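Local coordinates for protein Amuc_1100 (Akkermansia muciniphila, PDB 6KNY), which is of unknown function but probably membrane-anchored, with a soluble monomeric domain of helices packed on a mixed β-sheet, at residues S62-T68 / A117-F122; Y146-L150 / M173-I177; L200-I206 / Q268-V274. The contacts are given in a common frame with arbitrary orientation. Where two conformers were deposited one is given. Residues are numbered along the deposited sequence.

The three contacts follow one another along the chain, none nesting in or crossing another. Contact 1 closes first, bringing the loop before helix 70-91 onto the start of helix 117-134; about half of the intervening chain is helical. Contact 2 then joins the end of strand 141-146 to strand 170-181 across an excursion that is partly unmodelled. Contact 3 pairs strand 201-210, at one edge of the sheet, with strand 265-276 and spans the unmodelled residues 213-261. Strands 170-181 and 265-276 are neighbours, so contacts 2 and 3 share the sheet, with M173 pairing with L273 and L175 with L271. F122 of contact 1 packs against both M173 and L273, joining helix to sheet.

Contact 1 of 3, residues S62-T68 / A117-F122; sequences SSALVPT and ASTLGF
This contact is a loop-on-helix packing at the edge of the α+β domain: residues 62-68, an irregular segment leading into helix 70-91, run over the first turns of helix 117-134. S62 and S63 have helix-like backbone angles, after which A64 to T68 are extended. Residues 117-122 are regular helix, with G121 N bonded to A117 O at 3.0 Å and F122 N to S118 O at 3.2 Å. The nearest CA atoms across the contact are those of T68 and S118, 5.0 Å apart.

F122, L65 and S118 dominate the interface. F122 takes the t rotamer (chi1 165°, chi2 81°), which carries its ring against S62 and S63: S62 O lies near the ring plane, 3.2 Å from F122 CD1, and S63 CA is 3.7 Å from F122 CE1. Beyond the loop, the ring meets H275 edge-to-face. L65, in the mt rotamer, points toward the helix and sets its CD2 3.6 Å from F122 CB and its CD1 3.7 Å from T119 OG1. Its CB comes within 3.3 Å of S118 OG.

S118, with chi1 t, makes the direct polar link, as its OG donates to V66 O at 2.8 Å. The same carbonyl oxygen accepts T68 OG1 at 2.9 Å, a bond that spans P67 within the loop, while T68 O rests 3.3 Å from A117 CB. A water completes the junction, accepting from V66 N at 3.1 Å and donating to S118 O at 2.9 Å.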
ATOM      1  N   SER A  62      -4.135  10.854   8.958  1.00 25.88           N
ATOM      2  CA  SER A  62      -3.441   9.574   8.958  1.00 26.23           C
ATOM      3  C   SER A  62      -1.929   9.702   8.771  1.00 23.95           C
ATOM      4  O   SER A  62      -1.219   8.720   9.017  1.00 23.26           O
ATOM      5  CB  SER A  62      -4.042   8.666   7.875  1.00 30.77           C
ATOM      6  OG  SER A  62      -3.635   9.065   6.571  1.00 30.49           O
ATOM      7  N   SER A  63      -1.412  10.876   8.375  1.00 22.56           N
ATOM      8  CA  SER A  63       0.039  11.056   8.246  1.00 23.69           C
ATOM      9  C   SER A  63       0.760  11.326   9.563  1.00 22.92           C
ATOM     10  O   SER A  63       2.007  11.317   9.570  1.00 20.13           O
ATOM     11  CB  SER A  63       0.390  12.201   7.263  1.00 23.39           C
ATOM     12  OG  SER A  63       0.076  11.843   5.917  1.00 23.96           O
ATOM     13  N   ALA A  64       0.047  11.574  10.668  1.00 24.82           N
ATOM     14  CA  ALA A  64       0.747  11.746  11.945  1.00 23.96           C
ATOM     15  C   ALA A  64       1.528  10.481  12.272  1.00 23.93           C
ATOM     16  O   ALA A  64       0.951   9.396  12.386  1.00 27.55           O
ATOM     17  CB  ALA A  64      -0.238  12.071  13.067  1.00 25.99           C
ATOM     18  N   LEU A  65       2.842  10.626  12.422  1.00 26.45           N
ATOM     19  CA  LEU A  65       3.721   9.521  12.785  1.00 26.16           C
ATOM     20  C   LEU A  65       3.766   9.370  14.303  1.00 29.99           C
ATOM     21  O   LEU A  65       3.962  10.365  15.027  1.00 27.02           O
ATOM     22  CB  LEU A  65       5.126   9.763  12.234  1.00 27.28           C
ATOM     23  CG  LEU A  65       5.210   9.933  10.696  1.00 27.40           C
ATOM     24  CD1 LEU A  65       6.634  10.110  10.195  1.00 27.36           C
ATOM     25  CD2 LEU A  65       4.540   8.786   9.957  1.00 28.04           C
ATOM     26  N   VAL A  66       3.599   8.137  14.779  1.00 27.56           N
ATOM     27  CA  VAL A  66       3.449   7.878  16.212  1.00 29.64           C
ATOM     28  C   VAL A  66       4.565   6.941  16.659  1.00 30.30           C
ATOM     29  O   VAL A  66       5.172   6.251  15.825  1.00 30.89           O
ATOM     30  CB  VAL A  66       2.056   7.302  16.537  1.00 29.87           C
ATOM     31  CG1 VAL A  66       0.981   8.289  16.152  1.00 33.08           C
ATOM     32  CG2 VAL A  66       1.842   5.973  15.840  1.00 27.35           C
ATOM     33  N   PRO A  67       4.890   6.907  17.952  1.00 29.41           N
ATOM     34  CA  PRO A  67       5.997   6.061  18.414  1.00 30.18           C
ATOM     35  C   PRO A  67       5.761   4.603  18.060  1.00 26.48           C
ATOM     36  O   PRO A  67       4.691   4.053  18.296  1.00 25.40           O
ATOM     37  CB  PRO A  67       5.993   6.281  19.930  1.00 29.99           C
ATOM     38  CG  PRO A  67       5.407   7.673  20.066  1.00 29.74           C
ATOM     39  CD  PRO A  67       4.312   7.688  19.062  1.00 30.42           C
ATOM     40  N   THR A  68       6.783   3.983  17.492  1.00 29.66           N
ATOM     41  CA  THR A  68       6.705   2.606  17.033  1.00 33.91           C
ATOM     42  C   THR A  68       8.067   1.961  17.256  1.00 33.53           C
ATOM     43  O   THR A  68       9.094   2.530  16.861  1.00 40.54           O
ATOM     44  CB  THR A  68       6.302   2.566  15.544  1.00 34.98           C
ATOM     45  OG1 THR A  68       5.132   3.389  15.336  1.00 32.52           O
ATOM     46  CG2 THR A  68       6.011   1.142  15.087  1.00 34.62           C
ATOM     47  N   ALA A 117      11.182   2.982  12.138  1.00 32.00           N
ATOM     48  CA  ALA A 117      10.019   2.142  12.432  1.00 30.16           C
ATOM     49  C   ALA A 117       8.706   2.895  12.282  1.00 30.37           C
ATOM     50  O   ALA A 117       7.700   2.326  11.836  1.00 33.27           O
ATOM     51  CB  ALA A 117      10.123   1.572  13.845  1.00 32.37           C
ATOM     52  N   SER A 118       8.684   4.162  12.681  1.00 28.21           N
ATOM     53  CA  SER A 118       7.433   4.917  12.713  1.00 26.42           C
ATOM     54  C   SER A 118       6.987   5.312  11.302  1.00 25.60           C
ATOM     55  O   SER A 118       5.792   5.249  10.973  1.00 26.58           O
ATOM     56  CB  SER A 118       7.625   6.148  13.598  1.00 27.30           C
ATOM     57  OG  SER A 118       6.534   7.038  13.491  1.00 29.71           O
ATOM     58  N   THR A 119       7.933   5.736  10.468  1.00 24.06           N
ATOM     59  CA  THR A 119       7.639   6.004   9.061  1.00 25.59           C
ATOM     60  C   THR A 119       7.149   4.741   8.348  1.00 26.04           C
ATOM     61  O   THR A 119       6.131   4.762   7.638  1.00 25.82           O
ATOM     62  CB  THR A 119       8.892   6.592   8.409  1.00 25.52           C
ATOM     63  OG1 THR A 119       9.271   7.777   9.138  1.00 25.93           O
ATOM     64  CG2 THR A 119       8.662   6.940   6.935  1.00 26.51           C
ATOM     65  N   LEU A 120       7.829   3.612   8.574  1.00 24.95           N
ATOM     66  CA  LEU A 120       7.388   2.339   8.003  1.00 26.30           C
ATOM     67  C   LEU A 120       5.996   1.928   8.477  1.00 27.42           C
ATOM     68  O   LEU A 120       5.256   1.260   7.730  1.00 26.24           O
ATOM     69  CB  LEU A 120       8.387   1.244   8.354  1.00 29.03           C
ATOM     70  CG  LEU A 120       9.757   1.425   7.704  1.00 32.28           C
ATOM     71  CD1 LEU A 120      10.757   0.425   8.265  1.00 33.38           C
ATOM     72  CD2 LEU A 120       9.642   1.275   6.190  1.00 31.28           C
ATOM     73  N   GLY A 121       5.631   2.261   9.722  1.00 27.14           N
ATOM     74  CA  GLY A 121       4.310   1.878  10.210  1.00 24.16           C
ATOM     75  C   GLY A 121       3.200   2.628   9.505  1.00 23.18           C
ATOM     76  O   GLY A 121       2.135   2.076   9.242  1.00 26.27           O
ATOM     77  N   PHE A 122       3.436   3.902   9.192  1.00 23.50           N
ATOM     78  CA  PHE A 122       2.498   4.642   8.357  1.00 23.40           C
ATOM     79  C   PHE A 122       2.370   3.972   6.996  1.00 23.05           C
ATOM     80  O   PHE A 122       1.263   3.721   6.521  1.00 25.38           O
ATOM     81  CB  PHE A 122       2.961   6.092   8.183  1.00 22.89           C
ATOM     82  CG  PHE A 122       2.266   6.813   7.058  1.00 22.02           C
ATOM     83  CD1 PHE A 122       0.994   7.348   7.242  1.00 22.47           C
ATOM     84  CD2 PHE A 122       2.859   6.925   5.808  1.00 22.85           C
ATOM     85  CE1 PHE A 122       0.339   7.997   6.196  1.00 22.19           C
ATOM     86  CE2 PHE A 122       2.212   7.577   4.772  1.00 21.31           C
ATOM     87  CZ  PHE A 122       0.963   8.114   4.962  1.00 21.45           C
TER
HETATM   88  O   HOH W   1       3.440   5.962  12.574  1.00 23.73           O

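Contact 2 of 3, residues Y146-L150 / M173-I177; sequences YRPQL and MPLEI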
ATOM      1  N   TYR A 146       5.526  -4.570  -4.553  1.00 26.89           N
ATOM      2  CA  TYR A 146       6.942  -4.243  -4.533  1.00 27.46           C
ATOM      3  C   TYR A 146       7.107  -2.821  -4.017  1.00 27.31           C
ATOM      4  O   TYR A 146       6.483  -1.893  -4.545  1.00 24.61           O
ATOM      5  CB  TYR A 146       7.548  -4.386  -5.927  1.00 28.86           C
ATOM      6  CG  TYR A 146       8.873  -3.685  -6.048  1.00 30.49           C
ATOM      7  CD1 TYR A 146      10.008  -4.190  -5.416  1.00 32.03           C
ATOM      8  CD2 TYR A 146       8.990  -2.514  -6.779  1.00 33.53           C
ATOM      9  CE1 TYR A 146      11.227  -3.536  -5.514  1.00 35.16           C
ATOM     10  CE2 TYR A 146      10.205  -1.858  -6.884  1.00 37.04           C
ATOM     11  CZ  TYR A 146      11.315  -2.377  -6.251  1.00 34.63           C
ATOM     12  OH  TYR A 146      12.513  -1.735  -6.359  1.00 40.66           O
ATOM     13  N   ARG A 147       7.942  -2.661  -2.992  1.00 26.32           N
ATOM     14  CA  ARG A 147       8.069  -1.397  -2.272  1.00 25.96           C
ATOM     15  C   ARG A 147       9.541  -1.042  -2.123  1.00 26.04           C
ATOM     16  O   ARG A 147      10.241  -1.636  -1.285  1.00 25.88           O
ATOM     17  CB  ARG A 147       7.390  -1.496  -0.910  1.00 26.68           C
ATOM     18  CG  ARG A 147       7.566  -0.280   0.006  1.00 25.76           C
ATOM     19  CD  ARG A 147       7.498  -0.712   1.494  1.00 27.91           C
ATOM     20  NE  ARG A 147       8.747  -1.352   1.916  1.00 25.59           N
ATOM     21  CZ  ARG A 147       9.758  -0.718   2.503  1.00 23.81           C
ATOM     22  NH1 ARG A 147       9.652   0.574   2.812  1.00 25.97           N
ATOM     23  NH2 ARG A 147      10.864  -1.383   2.807  1.00 26.91           N
ATOM     24  N   PRO A 148      10.050  -0.088  -2.910  1.00 25.39           N
ATOM     25  CA  PRO A 148      11.435   0.369  -2.713  1.00 24.68           C
ATOM     26  C   PRO A 148      11.637   0.938  -1.316  1.00 24.53           C
ATOM     27  O   PRO A 148      10.728   1.523  -0.724  1.00 24.28           O
ATOM     28  CB  PRO A 148      11.616   1.457  -3.783  1.00 26.73           C
ATOM     29  CG  PRO A 148      10.570   1.150  -4.852  1.00 27.78           C
ATOM     30  CD  PRO A 148       9.419   0.474  -4.115  1.00 26.31           C
ATOM     31  N   GLN A 149      12.842   0.760  -0.782  1.00 24.82           N
ATOM     32  CA  GLN A 149      13.138   1.301   0.543  1.00 25.46           C
ATOM     33  C   GLN A 149      13.203   2.813   0.486  1.00 24.96           C
ATOM     34  O   GLN A 149      13.671   3.393  -0.498  1.00 28.29           O
ATOM     35  CB  GLN A 149      14.465   0.759   1.080  1.00 26.59           C
ATOM     36  CG  GLN A 149      14.435  -0.728   1.384  1.00 31.62           C
ATOM     37  CD  GLN A 149      15.792  -1.268   1.794  1.00 33.98           C
ATOM     38  OE1 GLN A 149      16.683  -0.510   2.189  1.00 39.90           O
ATOM     39  NE2 GLN A 149      15.969  -2.582   1.670  1.00 31.02           N
ATOM     40  N   LEU A 150      12.749   3.448   1.559  1.00 24.08           N
ATOM     41  CA  LEU A 150      12.855   4.877   1.723  1.00 24.37           C
ATOM     42  C   LEU A 150      14.260   5.251   2.171  1.00 26.84           C
ATOM     43  O   LEU A 150      14.956   4.445   2.786  1.00 25.29           O
ATOM     44  CB  LEU A 150      11.839   5.359   2.755  1.00 27.02           C
ATOM     45  CG  LEU A 150      10.375   5.074   2.429  1.00 28.13           C
ATOM     46  CD1 LEU A 150       9.479   5.464   3.622  1.00 32.02           C
ATOM     47  CD2 LEU A 150       9.975   5.827   1.163  1.00 29.23           C
ATOM     48  N   MET A 173       5.950   8.179  -1.314  1.00 21.98           N
ATOM     49  CA  MET A 173       6.488   6.859  -0.987  1.00 21.77           C
ATOM     50  C   MET A 173       6.149   5.875  -2.096  1.00 21.55           C
ATOM     51  O   MET A 173       4.969   5.526  -2.267  1.00 23.88           O
ATOM     52  CB  MET A 173       5.951   6.382   0.361  1.00 24.06           C
ATOM     53  CG  MET A 173       6.322   7.342   1.506  1.00 27.61           C
ATOM     54  SD  MET A 173       5.718   6.752   3.092  1.00 29.06           S
ATOM     55  CE  MET A 173       6.328   8.017   4.224  1.00 27.96           C
ATOM     56  N   PRO A 174       7.130   5.383  -2.863  1.00 21.37           N
ATOM     57  CA  PRO A 174       6.812   4.591  -4.061  1.00 21.28           C
ATOM     58  C   PRO A 174       6.419   3.166  -3.727  1.00 21.94           C
ATOM     59  O   PRO A 174       6.881   2.585  -2.739  1.00 22.42           O
ATOM     60  CB  PRO A 174       8.120   4.623  -4.862  1.00 21.06           C
ATOM     61  CG  PRO A 174       9.177   4.724  -3.796  1.00 22.22           C
ATOM     62  CD  PRO A 174       8.582   5.578  -2.690  1.00 21.08           C
ATOM     63  N   LEU A 175       5.533   2.614  -4.559  1.00 23.01           N
ATOM     64  CA  LEU A 175       5.305   1.176  -4.589  1.00 25.01           C
ATOM     65  C   LEU A 175       4.693   0.785  -5.924  1.00 23.75           C
ATOM     66  O   LEU A 175       4.153   1.621  -6.662  1.00 21.88           O
ATOM     67  CB  LEU A 175       4.401   0.723  -3.441  1.00 26.02           C
ATOM     68  CG  LEU A 175       2.970   1.234  -3.461  1.00 26.34           C
ATOM     69  CD1 LEU A 175       2.037   0.120  -2.950  1.00 26.57           C
ATOM     70  CD2 LEU A 175       2.860   2.497  -2.573  1.00 31.74           C
ATOM     71  N   GLU A 176       4.751  -0.512  -6.206  1.00 24.99           N
ATOM     72  CA  GLU A 176       4.153  -1.089  -7.402  1.00 29.10           C
ATOM     73  C   GLU A 176       3.281  -2.254  -6.980  1.00 24.71           C
ATOM     74  O   GLU A 176       3.673  -3.044  -6.120  1.00 26.40           O
ATOM     75  CB  GLU A 176       5.209  -1.623  -8.384  1.00 32.76           C
ATOM     76  CG  GLU A 176       6.297  -0.657  -8.791  1.00 41.75           C
ATOM     77  CD  GLU A 176       7.299  -1.325  -9.746  1.00 47.93           C
ATOM     78  OE1 GLU A 176       6.966  -2.389 -10.319  1.00 49.94           O
ATOM     79  OE2 GLU A 176       8.420  -0.799  -9.903  1.00 50.58           O
ATOM     80  N   ILE A 177       2.128  -2.393  -7.614  1.00 26.07           N
ATOM     81  CA  ILE A 177       1.268  -3.545  -7.396  1.00 28.01           C
ATOM     82  C   ILE A 177       0.908  -4.140  -8.749  1.00 30.47           C
ATOM     83  O   ILE A 177       0.569  -3.413  -9.691  1.00 29.70           O
ATOM     84  CB  ILE A 177       0.004  -3.179  -6.602  1.00 31.92           C
ATOM     85  CG1 ILE A 177       0.392  -2.481  -5.292  1.00 33.08           C
ATOM     86  CG2 ILE A 177      -0.830  -4.426  -6.344  1.00 32.14           C
ATOM     87  CD1 ILE A 177      -0.778  -2.226  -4.360  1.00 37.43           C
TER
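Two backbone hydrogen bonds hold Y146 and E176 together as an antiparallel hydrogen-bonded pair: Y146 N donates to E176 O at 2.9 Å and E176 N to Y146 O at 2.8 Å, both close to linear. Y146 O also receives a CA-H...O contact from L175 CA at 3.3 Å. On the same face of the sheet as each other, the side chains of the pair approach with Y146 CD2 3.6 Å from E176 OE2.

From R147 onward the chain leaves the ladder. The R147 guanidinium leads away from the strand and forms salt bridges with E153 and with E123 of helix 117-134. Apolar packing takes over beside it, with P148 CG 4.0 Å from P174 CG; P148 CD also makes a van der Waals contact with the backbone carbonyl, 3.6 Å from P174 O. Farther along, L150 CD2 reaches both M173 CG at 4.0 Å and P174 CD at 4.1 Å, in a region bordered by T119.

Continued in register, the next hydrogen-bonded pair would set P148 against P174. Neither proline has an amide hydrogen to donate, so the pairing cannot be repeated there, and the two segments stay together through side-chain packing instead.

Contact 3 of 3, residues L200-I206 / Q268-V274; sequences LFTVNSI and QVSLNLV
An antiparallel strand pair interrupted by a β-bulge brings strand 201-210, at one edge of the sheet, alongside strand 265-276; residues 201-203 run at 143° to residues 268-274, with axes 4.6 Å apart. F201-L273 and V203-L271 are non-hydrogen-bonded pairs. Between them T202 N donates to N272 O (2.8 Å) and N272 N to T202 O (2.9 Å); beyond F201-L273, V274 N donates to L200 O (2.9 Å). The register then slips by one. N204, with helix-like angles (-75°/-46°), donates its N to S270 O at 2.8 Å, S205 N gives the same oxygen a weak bond at 3.3 Å, and S270 N returns to S205 O at 2.8 Å.

On the face of F201, V203 and I206, F201 (chi1 m) receives L273 CD1 over its ring, 3.9 Å from the centroid, as a CH-π contact; helix 117-134 covers this area through L130. I206 CG1 packs 4.0 Å from V269 CB. Two residues, N204 and S205, facing the single S270 are the hallmark of a classic β-bulge.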
ATOM      1  N   LEU A 200      -3.780   8.863   0.613  1.00 26.52           N
ATOM      2  CA  LEU A 200      -3.725   9.391  -0.751  1.00 24.81           C
ATOM      3  C   LEU A 200      -2.658   8.643  -1.553  1.00 24.39           C
ATOM      4  O   LEU A 200      -1.453   8.841  -1.338  1.00 23.31           O
ATOM      5  CB  LEU A 200      -3.447  10.895  -0.733  1.00 26.87           C
ATOM      6  CG  LEU A 200      -3.280  11.618  -2.086  1.00 26.91           C
ATOM      7  CD1 LEU A 200      -4.517  11.450  -2.960  1.00 26.62           C
ATOM      8  CD2 LEU A 200      -3.000  13.124  -1.822  1.00 27.45           C
ATOM      9  N   PHE A 201      -3.099   7.787  -2.473  1.00 24.34           N
ATOM     10  CA  PHE A 201      -2.215   7.140  -3.444  1.00 26.19           C
ATOM     11  C   PHE A 201      -2.396   7.834  -4.780  1.00 26.60           C
ATOM     12  O   PHE A 201      -3.528   7.975  -5.263  1.00 29.47           O
ATOM     13  CB  PHE A 201      -2.535   5.651  -3.612  1.00 25.31           C
ATOM     14  CG  PHE A 201      -2.146   4.797  -2.440  1.00 25.31           C
ATOM     15  CD1 PHE A 201      -0.886   4.219  -2.372  1.00 23.93           C
ATOM     16  CD2 PHE A 201      -3.065   4.532  -1.418  1.00 26.20           C
ATOM     17  CE1 PHE A 201      -0.531   3.410  -1.294  1.00 25.71           C
ATOM     18  CE2 PHE A 201      -2.715   3.723  -0.347  1.00 23.36           C
ATOM     19  CZ  PHE A 201      -1.458   3.155  -0.287  1.00 25.09           C
ATOM     20  N   THR A 202      -1.297   8.276  -5.372  1.00 25.98           N
ATOM     21  CA  THR A 202      -1.381   8.923  -6.666  1.00 26.23           C
ATOM     22  C   THR A 202      -0.728   8.015  -7.698  1.00 24.77           C
ATOM     23  O   THR A 202       0.164   7.229  -7.372  1.00 24.26           O
ATOM     24  CB  THR A 202      -0.736  10.318  -6.622  1.00 29.50           C
ATOM     25  OG1 THR A 202      -1.043  11.018  -7.840  1.00 36.77           O
ATOM     26  CG2 THR A 202       0.778  10.210  -6.459  1.00 27.18           C
ATOM     27  N   VAL A 203      -1.229   8.065  -8.927  1.00 24.71           N
ATOM     28  CA  VAL A 203      -0.840   7.099  -9.954  1.00 23.60           C
ATOM     29  C   VAL A 203       0.313   7.693 -10.750  1.00 21.76           C
ATOM     30  O   VAL A 203       0.136   8.665 -11.491  1.00 24.82           O
ATOM     31  CB  VAL A 203      -2.014   6.733 -10.870  1.00 25.52           C
ATOM     32  CG1 VAL A 203      -1.528   5.868 -12.038  1.00 28.33           C
ATOM     33  CG2 VAL A 203      -3.099   6.006 -10.084  1.00 27.83           C
ATOM     34  N   ASN A 204       1.501   7.118 -10.580  1.00 19.32           N
ATOM     35  CA  ASN A 204       2.641   7.499 -11.400  1.00 20.09           C
ATOM     36  C   ASN A 204       2.521   6.913 -12.802  1.00 20.77           C
ATOM     37  O   ASN A 204       2.736   7.618 -13.797  1.00 22.63           O
ATOM     38  CB  ASN A 204       3.932   7.050 -10.729  1.00 22.35           C
ATOM     39  CG  ASN A 204       5.151   7.402 -11.536  1.00 24.83           C
ATOM     40  OD1 ASN A 204       5.372   8.574 -11.879  1.00 27.89           O
ATOM     41  ND2 ASN A 204       5.946   6.395 -11.858  1.00 24.03           N
ATOM     42  N   SER A 205       2.177   5.631 -12.911  1.00 20.75           N
ATOM     43  CA  SER A 205       2.026   5.008 -14.222  1.00 23.57           C
ATOM     44  C   SER A 205       1.222   3.730 -14.045  1.00 23.00           C
ATOM     45  O   SER A 205       1.097   3.213 -12.935  1.00 23.25           O
ATOM     46  CB  SER A 205       3.382   4.716 -14.882  1.00 23.80           C
ATOM     47  OG  SER A 205       4.077   3.691 -14.199  1.00 30.26           O
ATOM     48  N   ILE A 206       0.677   3.226 -15.152  1.00 23.29           N
ATOM     49  CA  ILE A 206      -0.103   1.990 -15.125  1.00 24.45           C
ATOM     50  C   ILE A 206       0.047   1.285 -16.469  1.00 25.92           C
ATOM     51  O   ILE A 206       0.163   1.938 -17.509  1.00 24.71           O
ATOM     52  CB  ILE A 206      -1.588   2.248 -14.794  1.00 24.89           C
ATOM     53  CG1 ILE A 206      -2.329   0.902 -14.628  1.00 25.95           C
ATOM     54  CG2 ILE A 206      -2.261   3.150 -15.850  1.00 24.39           C
ATOM     55  CD1 ILE A 206      -3.687   1.037 -13.953  1.00 26.71           C
ATOM     56  N   GLN A 268      -0.503  -3.592 -13.790  1.00 29.07           N
ATOM     57  CA  GLN A 268       0.654  -3.235 -13.041  1.00 28.52           C
ATOM     58  C   GLN A 268       0.641  -1.736 -12.918  1.00 26.40           C
ATOM     59  O   GLN A 268       0.666  -1.027 -13.894  1.00 23.07           O
ATOM     60  CB  GLN A 268       1.929  -3.732 -13.647  1.00 36.11           C
ATOM     61  CG  GLN A 268       3.038  -3.626 -12.641  1.00 52.95           C
ATOM     62  CD  GLN A 268       4.302  -4.326 -13.049  1.00 60.70           C
ATOM     63  OE1 GLN A 268       4.502  -5.506 -12.763  1.00 67.84           O
ATOM     64  NE2 GLN A 268       5.172  -3.599 -13.716  1.00 61.37           N
ATOM     65  N   VAL A 269       0.563  -1.278 -11.689  1.00 25.35           N
ATOM     66  CA  VAL A 269       0.506   0.135 -11.395  1.00 28.03           C
ATOM     67  C   VAL A 269       1.602   0.611 -10.451  1.00 27.74           C
ATOM     68  O   VAL A 269       1.936  -0.067  -9.518  1.00 24.65           O
ATOM     69  CB  VAL A 269      -0.883   0.539 -10.867  1.00 31.37           C
ATOM     70  CG1 VAL A 269      -1.218  -0.185  -9.597  1.00 35.91           C
ATOM     71  CG2 VAL A 269      -0.943   2.017 -10.620  1.00 34.14           C
ATOM     72  N   SER A 270       2.141   1.771 -10.810  0.60 26.05           N
ATOM     73  CA  SER A 270       3.164   2.442 -10.021  0.60 25.29           C
ATOM     74  C   SER A 270       2.487   3.563  -9.248  0.60 24.17           C
ATOM     75  O   SER A 270       1.842   4.430  -9.850  0.60 22.13           O
ATOM     76  CB  SER A 270       4.258   2.989 -10.937  0.60 25.92           C
ATOM     77  OG  SER A 270       5.292   3.602 -10.206  0.60 28.31           O
ATOM     78  N   LEU A 271       2.628   3.547  -7.923  1.00 23.73           N
ATOM     79  CA  LEU A 271       1.942   4.501  -7.076  1.00 24.56           C
ATOM     80  C   LEU A 271       2.944   5.303  -6.262  1.00 25.44           C
ATOM     81  O   LEU A 271       4.056   4.841  -5.976  1.00 25.24           O
ATOM     82  CB  LEU A 271       0.973   3.776  -6.147  1.00 23.93           C
ATOM     83  CG  LEU A 271      -0.090   2.938  -6.876  1.00 25.39           C
ATOM     84  CD1 LEU A 271      -0.707   1.933  -5.920  1.00 26.33           C
ATOM     85  CD2 LEU A 271      -1.171   3.826  -7.478  1.00 26.29           C
ATOM     86  N   ASN A 272       2.554   6.526  -5.920  1.00 23.48           N
ATOM     87  CA  ASN A 272       3.222   7.290  -4.875  1.00 25.30           C
ATOM     88  C   ASN A 272       2.199   7.541  -3.779  1.00 24.31           C
ATOM     89  O   ASN A 272       1.193   8.223  -4.008  1.00 21.84           O
ATOM     90  CB  ASN A 272       3.797   8.597  -5.407  1.00 30.12           C
ATOM     91  CG  ASN A 272       5.013   8.374  -6.314  1.00 34.77           C
ATOM     92  OD1 ASN A 272       6.115   8.090  -5.851  1.00 38.57           O
ATOM     93  ND2 ASN A 272       4.811   8.528  -7.607  1.00 36.87           N
ATOM     94  N   LEU A 273       2.438   6.941  -2.613  1.00 23.40           N
ATOM     95  CA  LEU A 273       1.694   7.274  -1.404  1.00 21.51           C
ATOM     96  C   LEU A 273       2.169   8.635  -0.910  1.00 19.50           C
ATOM     97  O   LEU A 273       3.371   8.846  -0.724  1.00 19.75           O
ATOM     98  CB  LEU A 273       1.928   6.203  -0.341  1.00 21.64           C
ATOM     99  CG  LEU A 273       1.410   6.448   1.084  1.00 23.18           C
ATOM    100  CD1 LEU A 273      -0.118   6.548   1.099  1.00 22.30           C
ATOM    101  CD2 LEU A 273       1.945   5.360   2.056  1.00 26.95           C
ATOM    102  N   VAL A 274       1.244   9.560  -0.694  1.00 20.39           N
ATOM    103  CA  VAL A 274       1.606  10.927  -0.334  1.00 22.12           C
ATOM    104  C   VAL A 274       1.586  11.040   1.190  1.00 24.06           C
ATOM    105  O   VAL A 274       0.521  10.939   1.810  1.00 26.52           O
ATOM    106  CB  VAL A 274       0.656  11.931  -0.999  1.00 20.55           C
ATOM    107  CG1 VAL A 274       0.980  13.360  -0.576  1.00 21.21           C
ATOM    108  CG2 VAL A 274       0.725  11.766  -2.538  1.00 20.67           C
TER
HETATM  109  O   HOH W   2      -1.788   9.613   2.439  1.00 22.42           O